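PDB 4AXH: (R)-specific secondary-alkylsulfatase from Pseudomonas sp., which hydrolyses secondary alkyl sulfates enantioselectively and with strict inversion of configuration, turning (R)-sulfate esters into (S)-alcohols at a site with two zinc ions. Local coordinates for residues L124-G129 with N356-G361; V175-S180 with V202-P207. All coordinates share one frame; numbering follows the deposited sequence.

Contact 1 of 2, residues L124-G129 with N356-G361; sequences LYQVRG and NWPVWG
Arg128 reaches Asn356, Trp357 and Pro358 by a first torsion that sets CG anti to its own carbonyl carbon (chi1 -53°) and a bend at chi3 (-67°), which together turn one face of the guanidinium to Trp357 CA and Pro358 CD. The contact joins the two beta sheets of the metallo-beta-lactamase fold: strand 124-128 belongs to one, and 356-361 runs from the zinc-site loop into the edge strand 359-360 of the other. Between the two segments no hydrogen bond forms, and the fit is one of packing. Trp357 CA sits over the guanidinium 3.8 Å above its plane, offset toward the rim. Pro358 CD lies over the same face, 3.6 Å from Arg128 NH1. On the Trp357 side, CB approaches Arg128 NH2 at 4.0 Å; the indole plane stands 73° from that of the guanidinium, and the two side chains cross at about a right angle. Phe118, on the neighbouring strand 116-119, makes a cation-pi contact with Arg128, so the charged group is engaged by an aromatic ring as well as by Trp357 CA and the ring carbons of Pro358. Two residues earlier in the strand, Gln126 runs extended beyond CG and slides past Pro358 in the opposite direction, and both side chains also touch Ile352 on strand 350-352. Asn356 directly follows His355, a zinc ligand, and its backbone O accepts a hydrogen bond from Asn134 ND2. That same carbonyl also meets the aliphatic part of the arginine, with Arg128 CD 3.2 Å from Asn356 O.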
ATOM      1  N   LEU A 124     -24.428  17.470  27.587  1.00 34.62           N
ATOM      2  CA  LEU A 124     -23.560  17.094  26.463  1.00 34.90           C
ATOM      3  C   LEU A 124     -22.938  18.312  25.786  1.00 40.66           C
ATOM      4  O   LEU A 124     -23.625  19.080  25.105  1.00 40.41           O
ATOM      5  CB  LEU A 124     -24.341  16.246  25.458  1.00 34.85           C
ATOM      6  CG  LEU A 124     -23.532  15.491  24.429  1.00 40.13           C
ATOM      7  CD1 LEU A 124     -22.825  14.313  25.069  1.00 43.04           C
ATOM      8  CD2 LEU A 124     -24.413  15.006  23.280  1.00 36.74           C
ATOM      9  N   TYR A 125     -21.633  18.492  26.009  1.00 36.78           N
ATOM     10  CA  TYR A 125     -20.869  19.625  25.523  1.00 36.21           C
ATOM     11  C   TYR A 125     -19.660  19.204  24.686  1.00 39.60           C
ATOM     12  O   TYR A 125     -19.295  18.023  24.627  1.00 38.90           O
ATOM     13  CB  TYR A 125     -20.444  20.538  26.688  1.00 38.23           C
ATOM     14  CG  TYR A 125     -21.608  20.973  27.548  1.00 42.80           C
ATOM     15  CD1 TYR A 125     -22.136  20.128  28.521  1.00 43.91           C
ATOM     16  CD2 TYR A 125     -22.200  22.217  27.377  1.00 45.09           C
ATOM     17  CE1 TYR A 125     -23.253  20.495  29.266  1.00 45.17           C
ATOM     18  CE2 TYR A 125     -23.281  22.617  28.164  1.00 47.60           C
ATOM     19  CZ  TYR A 125     -23.812  21.747  29.097  1.00 55.41           C
ATOM     20  OH  TYR A 125     -24.900  22.113  29.855  1.00 63.25           O
ATOM     21  N   GLN A 126     -19.050  20.183  24.014  1.00 34.96           N
ATOM     22  CA  GLN A 126     -17.915  19.943  23.167  1.00 33.79           C
ATOM     23  C   GLN A 126     -16.999  21.143  23.208  1.00 37.97           C
ATOM     24  O   GLN A 126     -17.473  22.287  23.220  1.00 39.10           O
ATOM     25  CB  GLN A 126     -18.417  19.685  21.746  1.00 34.78           C
ATOM     26  CG  GLN A 126     -17.577  18.714  20.945  1.00 31.87           C
ATOM     27  CD  GLN A 126     -18.366  18.070  19.824  1.00 43.72           C
ATOM     28  OE1 GLN A 126     -18.104  16.801  19.595  1.00 44.37           O
ATOM     29  NE2 GLN A 126     -19.142  18.717  19.103  1.00 23.66           N
ATOM     30  N   VAL A 127     -15.686  20.884  23.268  1.00 32.27           N
ATOM     31  CA  VAL A 127     -14.667  21.917  23.201  1.00 30.53           C
ATOM     32  C   VAL A 127     -14.014  21.706  21.861  1.00 31.97           C
ATOM     33  O   VAL A 127     -13.466  20.623  21.571  1.00 29.72           O
ATOM     34  CB  VAL A 127     -13.639  21.927  24.363  1.00 35.10           C
ATOM     35  CG1 VAL A 127     -12.656  23.093  24.203  1.00 34.98           C
ATOM     36  CG2 VAL A 127     -14.333  22.006  25.723  1.00 34.67           C
ATOM     37  N   ARG A 128     -14.138  22.734  21.020  1.00 28.98           N
ATOM     38  CA  ARG A 128     -13.616  22.750  19.662  1.00 29.18           C
ATOM     39  C   ARG A 128     -12.732  23.966  19.471  1.00 33.12           C
ATOM     40  O   ARG A 128     -13.005  25.017  20.052  1.00 34.53           O
ATOM     41  CB  ARG A 128     -14.792  22.838  18.662  1.00 31.41           C
ATOM     42  CG  ARG A 128     -15.867  21.783  18.843  1.00 33.84           C
ATOM     43  CD  ARG A 128     -16.556  21.446  17.553  1.00 38.94           C
ATOM     44  NE  ARG A 128     -17.357  22.550  17.035  1.00 39.89           N
ATOM     45  CZ  ARG A 128     -18.621  22.796  17.369  1.00 56.88           C
ATOM     46  NH1 ARG A 128     -19.257  22.014  18.243  1.00 56.84           N
ATOM     47  NH2 ARG A 128     -19.251  23.824  16.855  1.00 24.01           N
ATOM     48  N   GLY A 129     -11.709  23.833  18.636  1.00 29.09           N
ATOM     49  CA  GLY A 129     -10.825  24.947  18.306  1.00 29.32           C
ATOM     50  C   GLY A 129      -9.774  25.337  19.323  1.00 36.68           C
ATOM     51  O   GLY A 129      -9.149  26.395  19.206  1.00 37.57           O
ATOM     52  N   ASN A 356     -14.085  19.272  13.833  1.00 31.31           N
ATOM     53  CA  ASN A 356     -15.177  20.106  13.303  1.00 30.77           C
ATOM     54  C   ASN A 356     -16.538  20.054  14.000  1.00 34.41           C
ATOM     55  O   ASN A 356     -16.684  19.454  15.056  1.00 35.18           O
ATOM     56  CB  ASN A 356     -15.327  19.955  11.795  1.00 28.15           C
ATOM     57  CG  ASN A 356     -14.019  19.920  11.062  1.00 36.71           C
ATOM     58  OD1 ASN A 356     -13.570  18.864  10.632  1.00 19.86           O
ATOM     59  ND2 ASN A 356     -13.395  21.070  10.888  1.00 35.18           N
ATOM     60  N   TRP A 357     -17.521  20.707  13.384  1.00 29.17           N
ATOM     61  CA  TRP A 357     -18.871  20.974  13.868  1.00 28.09           C
ATOM     62  C   TRP A 357     -19.845  19.805  13.727  1.00 32.31           C
ATOM     63  O   TRP A 357     -19.670  18.943  12.840  1.00 30.93           O
ATOM     64  CB  TRP A 357     -19.447  22.245  13.174  1.00 25.68           C
ATOM     65  CG  TRP A 357     -19.260  22.219  11.702  1.00 25.98           C
ATOM     66  CD1 TRP A 357     -20.069  21.646  10.778  1.00 28.23           C
ATOM     67  CD2 TRP A 357     -18.059  22.585  11.014  1.00 25.96           C
ATOM     68  NE1 TRP A 357     -19.481  21.711   9.536  1.00 27.28           N
ATOM     69  CE2 TRP A 357     -18.242  22.267   9.653  1.00 29.44           C
ATOM     70  CE3 TRP A 357     -16.828  23.150  11.425  1.00 26.74           C
ATOM     71  CZ2 TRP A 357     -17.257  22.533   8.680  1.00 29.19           C
ATOM     72  CZ3 TRP A 357     -15.840  23.372  10.473  1.00 27.54           C
ATOM     73  CH2 TRP A 357     -16.059  23.078   9.118  1.00 28.21           C
ATOM     74  N   PRO A 358     -20.963  19.834  14.507  1.00 27.99           N
ATOM     75  CA  PRO A 358     -21.964  18.772  14.388  1.00 28.14           C
ATOM     76  C   PRO A 358     -22.954  18.971  13.236  1.00 34.27           C
ATOM     77  O   PRO A 358     -23.120  20.071  12.776  1.00 34.44           O
ATOM     78  CB  PRO A 358     -22.714  18.868  15.741  1.00 29.58           C
ATOM     79  CG  PRO A 358     -21.956  19.847  16.584  1.00 32.58           C
ATOM     80  CD  PRO A 358     -21.325  20.752  15.602  1.00 27.66           C
ATOM     81  N   VAL A 359     -23.622  17.918  12.766  1.00 34.70           N
ATOM     82  CA  VAL A 359     -24.685  18.059  11.773  1.00 36.62           C
ATOM     83  C   VAL A 359     -26.001  17.724  12.479  1.00 42.17           C
ATOM     84  O   VAL A 359     -26.087  16.682  13.095  1.00 43.47           O
ATOM     85  CB  VAL A 359     -24.460  17.344  10.406  1.00 41.53           C
ATOM     86  CG1 VAL A 359     -24.285  15.848  10.565  1.00 41.80           C
ATOM     87  CG2 VAL A 359     -25.588  17.660   9.414  1.00 41.30           C
ATOM     88  N   TRP A 360     -26.981  18.634  12.460  1.00 40.18           N
ATOM     89  CA  TRP A 360     -28.255  18.478  13.192  1.00 40.75           C
ATOM     90  C   TRP A 360     -29.422  17.992  12.343  1.00 43.40           C
ATOM     91  O   TRP A 360     -29.513  18.348  11.171  1.00 44.98           O
ATOM     92  CB  TRP A 360     -28.684  19.796  13.880  1.00 39.68           C
ATOM     93  CG  TRP A 360     -27.575  20.636  14.444  1.00 40.98           C
ATOM     94  CD1 TRP A 360     -26.735  21.445  13.742  1.00 43.82           C
ATOM     95  CD2 TRP A 360     -27.135  20.696  15.808  1.00 41.36           C
ATOM     96  NE1 TRP A 360     -25.803  22.005  14.578  1.00 43.08           N
ATOM     97  CE2 TRP A 360     -26.075  21.625  15.866  1.00 45.32           C
ATOM     98  CE3 TRP A 360     -27.590  20.110  17.015  1.00 42.68           C
ATOM     99  CZ2 TRP A 360     -25.411  21.937  17.060  1.00 45.22           C
ATOM    100  CZ3 TRP A 360     -26.931  20.420  18.198  1.00 43.98           C
ATOM    101  CH2 TRP A 360     -25.841  21.301  18.210  1.00 44.78           C
ATOM    102  N   GLY A 361     -30.327  17.243  12.964  1.00 35.95           N
ATOM    103  CA  GLY A 361     -31.532  16.732  12.324  1.00 35.11           C
ATOM    104  C   GLY A 361     -31.288  15.437  11.610  1.00 39.75           C
ATOM    105  O   GLY A 361     -30.413  15.370  10.746  1.00 40.16           O
TER

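Contact 2 of 2, residues V175-S180 with V202-P207; sequences VVYSHS and VKVFAP. With ZN (zinc ion), chain D.
Tyr177 and Val204 cross with the tyrosine ring presenting a face to the valine: Val204 CG1 lies over it, 3.4 Å from Tyr177 CE2. Ala206 meets the same ring differently, its CB at the edge near the ring plane, 3.9 Å from Tyr177 CD2. The ring takes this place with CG anti to the carbonyl carbon (chi1 -67°), and its OH is hydrogen-bonded to the backbone O of Val262, while Phe210 stacks on it. Val175 packs beside Val204 on one face of the sheet; on the other, Val176 CG2 approaches Phe205 CD1 at 3.9 Å, obliquely to the ring. The backbones run parallel, tied by three bonds: Val175 N to Lys203 O, Phe205 N to Val175 O, and Tyr177 N to Phe205 O, the last nearly straight at 170°. Past the end of strand 172-176, the ring of Pro207, still in its own strand, packs on the loop, its CD 3.2 Å from Tyr177 O. His179 points away from 202-207, and its ND1 donates to Ser178 OG (2.6 Å). Ser178 OG is also hydrogen-bonded to Asp148 OD2, a second-shell link that probably helps to fix the rotation of the imidazole. His179 NE2 binds zinc at 2.1 Å, alongside a water, His181, Glu291 and Asp310. Strand 172-176 thus leads into His179, His181, Asp183 and His184, the HxHxDH motif of the metallo-beta-lactamase superfamily.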
ATOM      1  N   VAL A 175     -13.037   7.955  30.505  1.00 29.85           N
ATOM      2  CA  VAL A 175     -12.447   8.497  29.291  1.00 30.96           C
ATOM      3  C   VAL A 175     -12.584   7.453  28.194  1.00 35.70           C
ATOM      4  O   VAL A 175     -12.474   6.272  28.485  1.00 35.13           O
ATOM      5  CB  VAL A 175     -10.983   9.007  29.488  1.00 35.11           C
ATOM      6  CG1 VAL A 175     -10.277   9.256  28.161  1.00 34.71           C
ATOM      7  CG2 VAL A 175     -10.954  10.264  30.342  1.00 34.70           C
ATOM      8  N   VAL A 176     -12.870   7.899  26.949  1.00 34.07           N
ATOM      9  CA  VAL A 176     -12.989   7.071  25.745  1.00 32.90           C
ATOM     10  C   VAL A 176     -11.969   7.585  24.748  1.00 35.24           C
ATOM     11  O   VAL A 176     -11.937   8.768  24.456  1.00 35.46           O
ATOM     12  CB  VAL A 176     -14.411   7.096  25.139  1.00 36.92           C
ATOM     13  CG1 VAL A 176     -14.498   6.242  23.874  1.00 36.23           C
ATOM     14  CG2 VAL A 176     -15.449   6.641  26.152  1.00 37.68           C
ATOM     15  N   TYR A 177     -11.124   6.694  24.243  1.00 31.99           N
ATOM     16  CA  TYR A 177     -10.143   6.972  23.201  1.00 30.42           C
ATOM     17  C   TYR A 177     -10.842   6.477  21.962  1.00 34.97           C
ATOM     18  O   TYR A 177     -11.009   5.265  21.824  1.00 37.25           O
ATOM     19  CB  TYR A 177      -8.842   6.168  23.399  1.00 30.36           C
ATOM     20  CG  TYR A 177      -8.001   6.528  24.608  1.00 34.96           C
ATOM     21  CD1 TYR A 177      -7.904   7.849  25.056  1.00 36.69           C
ATOM     22  CD2 TYR A 177      -7.225   5.566  25.254  1.00 36.76           C
ATOM     23  CE1 TYR A 177      -7.087   8.194  26.136  1.00 35.00           C
ATOM     24  CE2 TYR A 177      -6.381   5.908  26.317  1.00 37.55           C
ATOM     25  CZ  TYR A 177      -6.320   7.220  26.758  1.00 39.83           C
ATOM     26  OH  TYR A 177      -5.503   7.557  27.811  1.00 36.41           O
ATOM     27  N   SER A 178     -11.319   7.384  21.097  1.00 29.95           N
ATOM     28  CA  SER A 178     -12.024   6.999  19.870  1.00 29.42           C
ATOM     29  C   SER A 178     -11.155   6.102  18.970  1.00 33.17           C
ATOM     30  O   SER A 178     -11.662   5.142  18.388  1.00 35.66           O
ATOM     31  CB  SER A 178     -12.489   8.232  19.099  1.00 31.36           C
ATOM     32  OG  SER A 178     -11.416   9.018  18.595  1.00 39.10           O
ATOM     33  N   HIS A 179      -9.858   6.433  18.850  1.00 25.51           N
ATOM     34  CA  HIS A 179      -8.907   5.717  18.000  1.00 23.93           C
ATOM     35  C   HIS A 179      -7.445   6.013  18.395  1.00 28.25           C
ATOM     36  O   HIS A 179      -7.174   6.929  19.200  1.00 26.18           O
ATOM     37  CB  HIS A 179      -9.156   6.017  16.490  1.00 22.85           C
ATOM     38  CG  HIS A 179      -8.997   7.454  16.092  1.00 24.08           C
ATOM     39  ND1 HIS A 179      -9.880   8.426  16.534  1.00 24.87           N
ATOM     40  CD2 HIS A 179      -8.101   8.024  15.255  1.00 23.68           C
ATOM     41  CE1 HIS A 179      -9.487   9.548  15.956  1.00 23.46           C
ATOM     42  NE2 HIS A 179      -8.412   9.359  15.185  1.00 23.32           N
ATOM     43  N   SER A 180      -6.516   5.251  17.781  1.00 24.97           N
ATOM     44  CA  SER A 180      -5.080   5.324  18.022  1.00 25.21           C
ATOM     45  C   SER A 180      -4.313   6.518  17.391  1.00 33.25           C
ATOM     46  O   SER A 180      -3.187   6.321  16.937  1.00 35.65           O
ATOM     47  CB  SER A 180      -4.426   3.987  17.697  1.00 25.22           C
ATOM     48  OG  SER A 180      -4.631   3.654  16.338  1.00 35.70           O
ATOM     49  N   VAL A 202     -10.971   5.480  37.432  1.00 43.98           N
ATOM     50  CA  VAL A 202     -11.256   6.085  36.137  1.00 41.91           C
ATOM     51  C   VAL A 202     -11.280   4.964  35.089  1.00 44.89           C
ATOM     52  O   VAL A 202     -10.314   4.201  34.975  1.00 43.23           O
ATOM     53  CB  VAL A 202     -10.245   7.201  35.791  1.00 44.97           C
ATOM     54  CG1 VAL A 202     -10.553   7.841  34.440  1.00 44.29           C
ATOM     55  CG2 VAL A 202     -10.201   8.258  36.894  1.00 45.05           C
ATOM     56  N   LYS A 203     -12.404   4.846  34.354  1.00 41.75           N
ATOM     57  CA  LYS A 203     -12.568   3.822  33.324  1.00 41.57           C
ATOM     58  C   LYS A 203     -12.134   4.406  31.984  1.00 44.08           C
ATOM     59  O   LYS A 203     -12.701   5.390  31.530  1.00 44.69           O
ATOM     60  CB  LYS A 203     -14.022   3.278  33.298  1.00 45.06           C
ATOM     61  CG  LYS A 203     -14.460   2.486  34.548  1.00 58.01           C
ATOM     62  CD  LYS A 203     -13.996   1.018  34.501  1.00 75.93           C
ATOM     63  CE  LYS A 203     -13.437   0.480  35.815  1.00 85.25           C
ATOM     64  NZ  LYS A 203     -12.728  -0.836  35.648  1.00 85.05           N
ATOM     65  N   VAL A 204     -11.086   3.847  31.391  1.00 38.25           N
ATOM     66  CA  VAL A 204     -10.533   4.323  30.129  1.00 36.38           C
ATOM     67  C   VAL A 204     -10.755   3.291  28.990  1.00 41.12           C
ATOM     68  O   VAL A 204     -10.084   2.259  28.932  1.00 42.07           O
ATOM     69  CB  VAL A 204      -9.066   4.810  30.284  1.00 38.31           C
ATOM     70  CG1 VAL A 204      -8.465   5.200  28.947  1.00 38.59           C
ATOM     71  CG2 VAL A 204      -8.998   5.990  31.222  1.00 37.32           C
ATOM     72  N   PHE A 205     -11.713   3.584  28.097  1.00 35.98           N
ATOM     73  CA  PHE A 205     -12.103   2.712  26.976  1.00 34.42           C
ATOM     74  C   PHE A 205     -11.327   3.027  25.718  1.00 35.63           C
ATOM     75  O   PHE A 205     -11.021   4.192  25.460  1.00 32.88           O
ATOM     76  CB  PHE A 205     -13.604   2.823  26.687  1.00 35.87           C
ATOM     77  CG  PHE A 205     -14.504   2.671  27.891  1.00 36.48           C
ATOM     78  CD1 PHE A 205     -14.805   3.760  28.694  1.00 37.29           C
ATOM     79  CD2 PHE A 205     -15.069   1.444  28.202  1.00 39.67           C
ATOM     80  CE1 PHE A 205     -15.637   3.622  29.807  1.00 40.04           C
ATOM     81  CE2 PHE A 205     -15.896   1.302  29.316  1.00 40.16           C
ATOM     82  CZ  PHE A 205     -16.183   2.394  30.107  1.00 38.62           C
ATOM     83  N   ALA A 206     -11.027   1.978  24.918  1.00 32.16           N
ATOM     84  CA  ALA A 206     -10.283   2.073  23.665  1.00 31.32           C
ATOM     85  C   ALA A 206     -10.568   0.892  22.746  1.00 34.70           C
ATOM     86  O   ALA A 206     -10.786  -0.203  23.244  1.00 31.51           O
ATOM     87  CB  ALA A 206      -8.776   2.184  23.929  1.00 31.89           C
ATOM     88  N   PRO A 207     -10.548   1.081  21.392  1.00 34.37           N
ATOM     89  CA  PRO A 207     -10.812  -0.058  20.490  1.00 33.88           C
ATOM     90  C   PRO A 207      -9.681  -1.077  20.494  1.00 39.27           C
ATOM     91  O   PRO A 207      -8.563  -0.748  20.883  1.00 40.24           O
ATOM     92  CB  PRO A 207     -10.967   0.605  19.125  1.00 35.98           C
ATOM     93  CG  PRO A 207     -10.233   1.873  19.227  1.00 40.41           C
ATOM     94  CD  PRO A 207     -10.354   2.335  20.632  1.00 35.22           C
TER
HETATM   95 ZN    ZN D 701      -7.607  10.331  13.521  1.00 39.46          ZN
HETATM   96  O   HOH W   1      -6.595  12.107  13.940  1.00 31.68           O

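From the N terminus, strand 124-128 comes first and meets residues 356-361 much later in the chain, so contact 1 closes a long loop of 226 residues. Contact 2 is nested within it: strand 172-176 is followed by three short helices before strand 203-207 returns beside it, with 21 residues between segments 175-180 and 202-207. Strands 124-128, 172-176 and 203-207 share one mixed sheet. Contact 2 thus builds that sheet from within, whereas contact 1 ties it to the sheet ending in strand 359-360. The centres of the two contacts lie about 19 Å apart, yet contact 2 contains the zinc ligand His179, and contact 1 has a segment that begins right after the ligand His355.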